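Local atomic coordinates of glucosamine 6-phosphate N-acetyltransferase (Arabidopsis thaliana, PDB entry 3T90), a protein that catalyses the transfer of an acetyl group from acetyl-CoA to D-glucosamine 6-phosphate, a step in the biosynthesis of UDP-N-acetylglucosamine. Residues K75-I86 / M115-D123; A65-E73 / V104-M115. All blocks are in the same frame, centred on the assembly; numbering follows the deposited sequence.

Contact 1: residues K75-I86 / M115-D123; sequences KFLRNCGKAGHI and MGCYKVILD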
# COMPACT_ATOMS: atom_id res chain seq x y z
N LYS A 75 -3.36 -9.85 4.06
CA LYS A 75 -3.81 -9.46 5.40
C LYS A 75 -4.31 -10.64 6.18
O LYS A 75 -4.44 -11.76 5.58
CB LYS A 75 -4.97 -8.46 5.26
CG LYS A 75 -4.57 -7.15 4.57
CD LYS A 75 -5.79 -6.24 4.60
CE LYS A 75 -5.57 -4.82 4.08
NZ LYS A 75 -4.70 -4.01 5.03
N PHE A 76 -4.63 -10.46 7.46
CA PHE A 76 -5.37 -11.48 8.22
C PHE A 76 -6.85 -11.21 8.21
O PHE A 76 -7.66 -12.13 8.21
CB PHE A 76 -4.87 -11.55 9.70
CG PHE A 76 -3.51 -12.16 9.86
CD1 PHE A 76 -3.35 -13.54 10.00
CD2 PHE A 76 -2.40 -11.38 9.88
CE1 PHE A 76 -2.09 -14.07 10.11
CE2 PHE A 76 -1.14 -11.93 9.99
CZ PHE A 76 -1.00 -13.29 10.14
N LEU A 77 -7.24 -9.96 8.19
CA LEU A 77 -8.70 -9.65 8.15
C LEU A 77 -9.28 -10.02 6.78
O LEU A 77 -8.61 -10.42 5.79
CB LEU A 77 -9.00 -8.26 8.75
CG LEU A 77 -8.39 -7.10 7.98
CD1 LEU A 77 -9.09 -6.80 6.62
CD2 LEU A 77 -8.28 -5.90 8.83
N ARG A 78 -10.63 -10.01 6.68
CA ARG A 78 -11.27 -10.41 5.45
C ARG A 78 -10.91 -11.86 5.05
O ARG A 78 -10.67 -12.18 3.93
CB ARG A 78 -11.06 -9.38 4.28
CG ARG A 78 -11.95 -8.12 4.44
CD ARG A 78 -13.34 -8.51 3.83
NE ARG A 78 -14.19 -7.36 3.49
CZ ARG A 78 -14.97 -7.34 2.43
NH1 ARG A 78 -15.03 -8.47 1.60
NH2 ARG A 78 -15.72 -6.25 2.20
N ASN A 79 -10.94 -12.75 6.08
CA ASN A 79 -10.65 -14.18 5.86
C ASN A 79 -9.32 -14.38 5.23
O ASN A 79 -9.15 -15.04 4.23
CB ASN A 79 -11.80 -14.85 5.05
CG ASN A 79 -13.03 -15.10 5.90
OD1 ASN A 79 -13.10 -16.11 6.58
ND2 ASN A 79 -14.00 -14.17 5.86
N CYS A 80 -8.32 -13.76 5.84
CA CYS A 80 -6.93 -13.80 5.24
C CYS A 80 -7.02 -13.32 3.76
O CYS A 80 -6.55 -13.99 2.80
CB CYS A 80 -6.23 -15.15 5.40
SG CYS A 80 -5.89 -15.45 7.18
N GLY A 81 -7.60 -12.13 3.61
CA GLY A 81 -7.79 -11.53 2.30
C GLY A 81 -6.58 -10.81 1.76
O GLY A 81 -5.54 -10.75 2.39
N LYS A 82 -6.80 -10.22 0.59
CA LYS A 82 -5.76 -9.51 -0.17
C LYS A 82 -6.31 -8.24 -0.68
O LYS A 82 -7.45 -8.19 -1.19
CB LYS A 82 -5.25 -10.36 -1.37
CG LYS A 82 -4.47 -11.54 -0.95
CD LYS A 82 -3.79 -12.11 -2.17
CE LYS A 82 -4.74 -12.62 -3.18
NZ LYS A 82 -4.02 -13.83 -3.90
N ALA A 83 -5.56 -7.14 -0.48
CA ALA A 83 -5.96 -5.83 -1.00
C ALA A 83 -4.96 -5.34 -2.00
O ALA A 83 -3.73 -5.33 -1.69
CB ALA A 83 -6.05 -4.80 0.18
N GLY A 84 -5.44 -4.72 -3.07
CA GLY A 84 -4.54 -4.13 -4.09
C GLY A 84 -4.34 -2.66 -3.78
O GLY A 84 -5.30 -1.94 -3.53
N HIS A 85 -3.09 -2.21 -3.78
CA HIS A 85 -2.74 -0.77 -3.60
C HIS A 85 -2.27 -0.23 -4.95
O HIS A 85 -1.15 -0.59 -5.40
CB HIS A 85 -1.58 -0.68 -2.60
CG HIS A 85 -1.92 -1.20 -1.23
ND1 HIS A 85 -2.40 -0.34 -0.26
CD2 HIS A 85 -2.00 -2.44 -0.73
CE1 HIS A 85 -2.67 -1.05 0.84
NE2 HIS A 85 -2.44 -2.33 0.60
N ILE A 86 -3.10 0.54 -5.65
CA ILE A 86 -2.73 1.11 -6.97
C ILE A 86 -1.93 2.39 -6.62
O ILE A 86 -2.27 3.22 -5.74
CB ILE A 86 -3.94 1.45 -7.78
CG1 ILE A 86 -4.50 0.15 -8.38
CG2 ILE A 86 -3.62 2.44 -8.88
CD1 ILE A 86 -5.84 0.28 -9.07
N MET A 115 -6.78 -11.99 -9.09
CA MET A 115 -5.99 -12.55 -8.01
C MET A 115 -6.77 -12.80 -6.73
O MET A 115 -6.18 -13.20 -5.72
CB MET A 115 -4.78 -11.58 -7.70
CG MET A 115 -3.87 -11.46 -8.89
SD MET A 115 -2.93 -12.97 -9.19
CE MET A 115 -1.90 -12.97 -7.73
N GLY A 116 -8.05 -12.49 -6.76
CA GLY A 116 -8.90 -12.72 -5.60
C GLY A 116 -8.80 -11.66 -4.53
O GLY A 116 -9.15 -11.91 -3.39
N CYS A 117 -8.45 -10.45 -4.91
CA CYS A 117 -8.41 -9.37 -3.89
C CYS A 117 -9.88 -8.98 -3.54
O CYS A 117 -10.81 -9.08 -4.41
CB CYS A 117 -7.80 -8.08 -4.47
SG CYS A 117 -6.03 -8.21 -4.76
N TYR A 118 -10.11 -8.51 -2.31
CA TYR A 118 -11.51 -8.08 -1.97
C TYR A 118 -11.72 -6.58 -2.26
O TYR A 118 -12.87 -6.13 -2.32
CB TYR A 118 -11.81 -8.42 -0.49
CG TYR A 118 -11.01 -7.61 0.53
CD1 TYR A 118 -11.48 -6.43 1.04
CD2 TYR A 118 -9.79 -8.06 0.93
CE1 TYR A 118 -10.71 -5.68 1.99
CE2 TYR A 118 -9.03 -7.36 1.83
CZ TYR A 118 -9.51 -6.19 2.39
OH TYR A 118 -8.70 -5.46 3.28
N LYS A 119 -10.61 -5.82 -2.46
CA LYS A 119 -10.70 -4.43 -2.76
C LYS A 119 -9.42 -3.97 -3.43
O LYS A 119 -8.38 -4.63 -3.36
CB LYS A 119 -10.97 -3.57 -1.48
CG LYS A 119 -9.68 -3.37 -0.61
CD LYS A 119 -10.00 -2.44 0.58
CE LYS A 119 -8.74 -2.27 1.45
NZ LYS A 119 -9.02 -1.33 2.61
N VAL A 120 -9.54 -2.77 -4.03
CA VAL A 120 -8.38 -2.00 -4.49
C VAL A 120 -8.53 -0.59 -3.99
O VAL A 120 -9.63 -0.07 -3.95
CB VAL A 120 -8.22 -2.04 -5.99
CG1 VAL A 120 -9.43 -1.63 -6.76
CG2 VAL A 120 -7.00 -1.40 -6.43
N ILE A 121 -7.42 -0.01 -3.56
CA ILE A 121 -7.37 1.36 -3.12
C ILE A 121 -6.28 2.14 -3.74
O ILE A 121 -5.28 1.57 -4.17
CB ILE A 121 -7.29 1.38 -1.58
CG1 ILE A 121 -6.04 0.57 -1.03
CG2 ILE A 121 -8.56 0.78 -0.96
CD1 ILE A 121 -5.90 0.66 0.54
N LEU A 122 -6.48 3.44 -3.72
CA LEU A 122 -5.40 4.35 -4.21
C LEU A 122 -5.64 5.70 -3.57
O LEU A 122 -6.70 5.94 -2.96
CB LEU A 122 -5.35 4.47 -5.72
CG LEU A 122 -6.64 5.01 -6.43
CD1 LEU A 122 -6.73 6.56 -6.37
CD2 LEU A 122 -6.69 4.42 -7.92
N ASP A 123 -4.65 6.56 -3.64
CA ASP A 123 -4.81 7.96 -3.16
C ASP A 123 -4.65 8.93 -4.32
O ASP A 123 -3.89 8.68 -5.27
CB ASP A 123 -3.80 8.23 -2.03
CG ASP A 123 -3.91 7.25 -0.87
OD1 ASP A 123 -4.89 7.31 -0.13
OD2 ASP A 123 -2.93 6.54 -0.56
O HOH W 1 -9.18 -11.27 -0.69
O HOH W 2 -2.19 5.79 -4.97
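Arg78 lays its aliphatic chain over one face of the Tyr118 ring, in a CH-pi contact with CG 3.6 Å from the ring centroid. The contact closes the beta-alpha-beta unit of the GNAT fold, pairing strand 82-86 with strand 119-123 in parallel. The Arg78 chain turns about its CB-CG bond (chi2 -84°), which brings the guanidinium back along the ring. One face of the guanidinium lies against Tyr118 CD1, off its centre, the two planes 22° apart. Arg78 NH2 also forms a salt bridge to Asp149 of the second subunit. Lys75 crosses the tyrosine at about a right angle, its CD 3.3 Å from Tyr118 OH. Lys75, Leu77, Arg78, Tyr118 and Lys119 are assigned to the substrate site by similarity, so this cluster probably shapes the sugar phosphate pocket. Lys75 NZ itself is held by Glu73 and by Glu87 and Asp88 of the second subunit.

Along the strands, Gly84 N gives a nearly straight bond to Lys119 O (177°), and Gly84 O accepts from Ile121 N. Ile86 N then bonds to Ile121 O. Just before the paired strands, Tyr118 N donates to Lys82 O. On the face with Val120, Ile86 CD1 presses tightly on Val120 CG2 at 3.3 Å. One water accepts from Lys82 N and donates to Gly116 O, its oxygen 2.8 Å from that carbonyl oxygen.

Contact 2: residues A65-E73 / V104-M115; sequences AATGSVMIE and VVEFLMDHCKSM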
# COMPACT_ATOMS: atom_id res chain seq x y z
N ALA A 65 3.53 6.29 -22.77
CA ALA A 65 2.53 7.35 -22.66
C ALA A 65 1.74 7.39 -21.34
O ALA A 65 1.21 8.39 -20.95
CB ALA A 65 1.50 7.15 -23.83
N ALA A 66 1.62 6.26 -20.69
CA ALA A 66 0.93 6.17 -19.39
C ALA A 66 1.42 4.98 -18.63
O ALA A 66 1.99 4.03 -19.19
CB ALA A 66 -0.63 6.05 -19.64
N THR A 67 1.28 5.01 -17.31
CA THR A 67 1.73 3.95 -16.44
C THR A 67 0.93 3.95 -15.13
O THR A 67 0.34 4.97 -14.74
CB THR A 67 3.23 4.06 -16.13
OG1 THR A 67 3.66 2.87 -15.43
CG2 THR A 67 3.62 5.30 -15.33
N GLY A 68 0.95 2.79 -14.47
CA GLY A 68 0.36 2.68 -13.12
C GLY A 68 0.77 1.34 -12.61
O GLY A 68 1.03 0.39 -13.34
N SER A 69 0.83 1.23 -11.29
CA SER A 69 1.33 0.04 -10.60
C SER A 69 0.31 -0.51 -9.61
O SER A 69 -0.55 0.25 -9.13
CB SER A 69 2.58 0.40 -9.79
OG SER A 69 3.56 1.00 -10.62
N VAL A 70 0.39 -1.79 -9.31
CA VAL A 70 -0.36 -2.26 -8.10
C VAL A 70 0.44 -3.26 -7.29
O VAL A 70 1.10 -4.13 -7.85
CB VAL A 70 -1.77 -2.82 -8.57
CG1 VAL A 70 -1.63 -4.14 -9.41
CG2 VAL A 70 -2.65 -3.04 -7.31
N MET A 71 0.40 -3.11 -5.98
CA MET A 71 1.05 -3.99 -5.06
C MET A 71 -0.00 -4.64 -4.22
O MET A 71 -0.84 -3.91 -3.60
CB MET A 71 2.05 -3.22 -4.21
CG MET A 71 2.75 -4.23 -3.35
SD MET A 71 4.12 -3.44 -2.46
CE MET A 71 3.34 -2.66 -1.39
N ILE A 72 0.01 -5.99 -4.20
CA ILE A 72 -1.00 -6.74 -3.46
C ILE A 72 -0.47 -7.03 -2.08
O ILE A 72 0.66 -7.55 -1.86
CB ILE A 72 -1.41 -8.02 -4.24
CG1 ILE A 72 -2.15 -7.60 -5.50
CG2 ILE A 72 -2.44 -8.84 -3.45
CD1 ILE A 72 -2.56 -8.84 -6.45
N GLU A 73 -1.30 -6.64 -1.10
CA GLU A 73 -0.99 -6.77 0.35
C GLU A 73 -1.80 -7.95 0.90
O GLU A 73 -3.03 -7.89 0.84
CB GLU A 73 -1.45 -5.53 1.06
CG GLU A 73 -1.12 -5.63 2.61
CD GLU A 73 -1.95 -4.66 3.39
OE1 GLU A 73 -2.04 -4.76 4.63
OE2 GLU A 73 -2.62 -3.77 2.84
N VAL A 104 -5.35 2.21 -17.84
CA VAL A 104 -4.37 1.74 -16.85
C VAL A 104 -5.06 1.26 -15.60
O VAL A 104 -4.79 0.16 -15.14
CB VAL A 104 -3.36 2.83 -16.56
CG1 VAL A 104 -2.49 2.43 -15.36
CG2 VAL A 104 -2.39 2.95 -17.74
N VAL A 105 -5.99 2.08 -15.08
CA VAL A 105 -6.61 1.70 -13.82
C VAL A 105 -7.43 0.43 -13.98
O VAL A 105 -7.42 -0.44 -13.08
CB VAL A 105 -7.49 2.86 -13.31
CG1 VAL A 105 -8.37 2.46 -12.14
CG2 VAL A 105 -6.60 4.03 -12.94
N GLU A 106 -8.15 0.33 -15.11
CA GLU A 106 -8.93 -0.87 -15.29
C GLU A 106 -8.07 -2.10 -15.45
O GLU A 106 -8.44 -3.16 -14.95
CB GLU A 106 -9.85 -0.75 -16.52
CG GLU A 106 -11.01 0.22 -16.21
CD GLU A 106 -11.85 0.50 -17.45
OE1 GLU A 106 -11.35 0.32 -18.57
OE2 GLU A 106 -13.01 0.91 -17.31
N PHE A 107 -6.92 -1.98 -16.13
CA PHE A 107 -6.02 -3.14 -16.22
C PHE A 107 -5.59 -3.63 -14.82
O PHE A 107 -5.57 -4.84 -14.55
CB PHE A 107 -4.82 -2.71 -17.08
CG PHE A 107 -3.76 -3.76 -17.32
CD1 PHE A 107 -3.65 -4.37 -18.57
CD2 PHE A 107 -2.77 -4.01 -16.34
CE1 PHE A 107 -2.60 -5.25 -18.82
CE2 PHE A 107 -1.70 -4.93 -16.59
CZ PHE A 107 -1.58 -5.53 -17.81
N LEU A 108 -5.20 -2.67 -13.95
CA LEU A 108 -4.81 -3.07 -12.62
C LEU A 108 -5.96 -3.58 -11.78
O LEU A 108 -5.72 -4.52 -11.01
CB LEU A 108 -4.19 -1.84 -11.97
CG LEU A 108 -2.98 -1.22 -12.71
CD1 LEU A 108 -2.59 0.16 -12.14
CD2 LEU A 108 -1.76 -2.14 -12.57
N MET A 109 -7.15 -3.02 -11.94
CA MET A 109 -8.31 -3.57 -11.19
C MET A 109 -8.61 -4.97 -11.69
O MET A 109 -8.85 -5.89 -10.88
CB MET A 109 -9.51 -2.70 -11.43
CG MET A 109 -9.41 -1.38 -10.72
SD MET A 109 -10.88 -0.40 -11.25
CE MET A 109 -10.70 0.73 -9.91
N ASP A 110 -8.51 -5.17 -12.99
CA ASP A 110 -8.79 -6.52 -13.54
C ASP A 110 -7.80 -7.55 -12.97
O ASP A 110 -8.12 -8.66 -12.55
CB ASP A 110 -8.64 -6.51 -15.09
CG ASP A 110 -9.76 -5.79 -15.82
OD1 ASP A 110 -10.84 -5.53 -15.26
OD2 ASP A 110 -9.48 -5.46 -17.01
N HIS A 111 -6.52 -7.18 -12.87
CA HIS A 111 -5.54 -8.05 -12.30
C HIS A 111 -5.89 -8.37 -10.81
O HIS A 111 -5.86 -9.54 -10.38
CB HIS A 111 -4.16 -7.32 -12.35
CG HIS A 111 -3.10 -8.17 -11.77
ND1 HIS A 111 -2.67 -9.36 -12.36
CD2 HIS A 111 -2.46 -8.09 -10.57
CE1 HIS A 111 -1.75 -9.90 -11.57
NE2 HIS A 111 -1.63 -9.18 -10.48
N CYS A 112 -6.22 -7.35 -10.05
CA CYS A 112 -6.49 -7.62 -8.65
C CYS A 112 -7.76 -8.47 -8.49
O CYS A 112 -7.76 -9.33 -7.60
CB CYS A 112 -6.74 -6.34 -7.93
SG CYS A 112 -5.19 -5.38 -7.71
N LYS A 113 -8.80 -8.27 -9.31
CA LYS A 113 -10.03 -9.07 -9.19
C LYS A 113 -9.66 -10.50 -9.50
O LYS A 113 -10.05 -11.46 -8.76
CB LYS A 113 -11.07 -8.55 -10.14
CG LYS A 113 -12.34 -9.34 -9.90
CD LYS A 113 -13.32 -9.15 -11.02
CE LYS A 113 -13.89 -7.82 -11.15
NZ LYS A 113 -15.06 -8.10 -12.08
N SER A 114 -8.85 -10.71 -10.55
CA SER A 114 -8.41 -12.04 -10.93
C SER A 114 -7.54 -12.76 -9.87
O SER A 114 -7.58 -13.97 -9.75
CB SER A 114 -7.68 -12.00 -12.28
OG SER A 114 -6.35 -11.54 -12.14
N MET A 115 -6.78 -11.99 -9.09
CA MET A 115 -5.99 -12.55 -8.01
C MET A 115 -6.77 -12.80 -6.73
O MET A 115 -6.18 -13.20 -5.72
CB MET A 115 -4.78 -11.58 -7.70
CG MET A 115 -3.87 -11.46 -8.89
SD MET A 115 -2.93 -12.97 -9.19
CE MET A 115 -1.90 -12.97 -7.73
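Ile72 CD1 and Val70 CG1 reach the His111 ring obliquely, and Ile72 CD1 lies 4.1 Å from His111 NE2. Met115 CG sits on one face of the ring, 3.5 Å above its plane and toward the rim. His111 NE2 is hydrogen-bonded to the backbone O of Asp49, which ties the imidazole to the loop before strand 51-58. Ile72 CD1 also rests on Met115 CB, so it packs against both the ring and the methionine.

This is helix 104-114 packed on strand 65-73 of the central GNAT sheet. Their axes run 24° apart and approach to 8.3 Å. Cys112 turns SG beside its own backbone N (chi1 -72°), where it meets Val70 CG2 at 3.5 Å. The Val70 and Leu108 side chains slide past each other in opposite directions, with Val70 CG1 3.7 Å from Leu108 CD2. The other Leu108 branch, CD1, lies 3.6 Å from Gly68 C. Val104 puts CG1 on the Gly68 backbone, with CG2 directed to Ala66 CB. Gly68 has no side chain to hold Val104 CG1 off, and Gly68 CA is 6.1 Å from Val104 CA. Ala66 lies near Leu100, assigned to acetyl-CoA binding by similarity.

At the helix end, Ser114 OG donates to His111 O, which also accepts from Met115 N. The helix meets the strand mainly through methyls, the Cys112 sulfur, the Met115 methylenes and the His111 ring, resting partly on the backbone about Gly68. It is therefore held here by apolar contact and close fit, with His111 NE2 satisfied by Asp49.

The centres of contact 1 and contact 2 lie about 12 Å apart, and the contacts touch and share Met115. Their segments alternate along the chain: 65-73, 75-86, 104-115, then 115-123. Strand 63-74 is the antiparallel neighbour of strand 82-91, which pairs in parallel with 119-124. Helix 100-114 is the crossover between those parallel strands. Contact 2 sets that helix against the sheet, and contact 1 joins the strands it connects. His85 N bonds to Met71 O, and His85 NE2 to Glu73 OE2, tying the two contacts together. In the homodimer, strand 119-123 pairs with an antiparallel strand of the second subunit, extending the sheet across the interface.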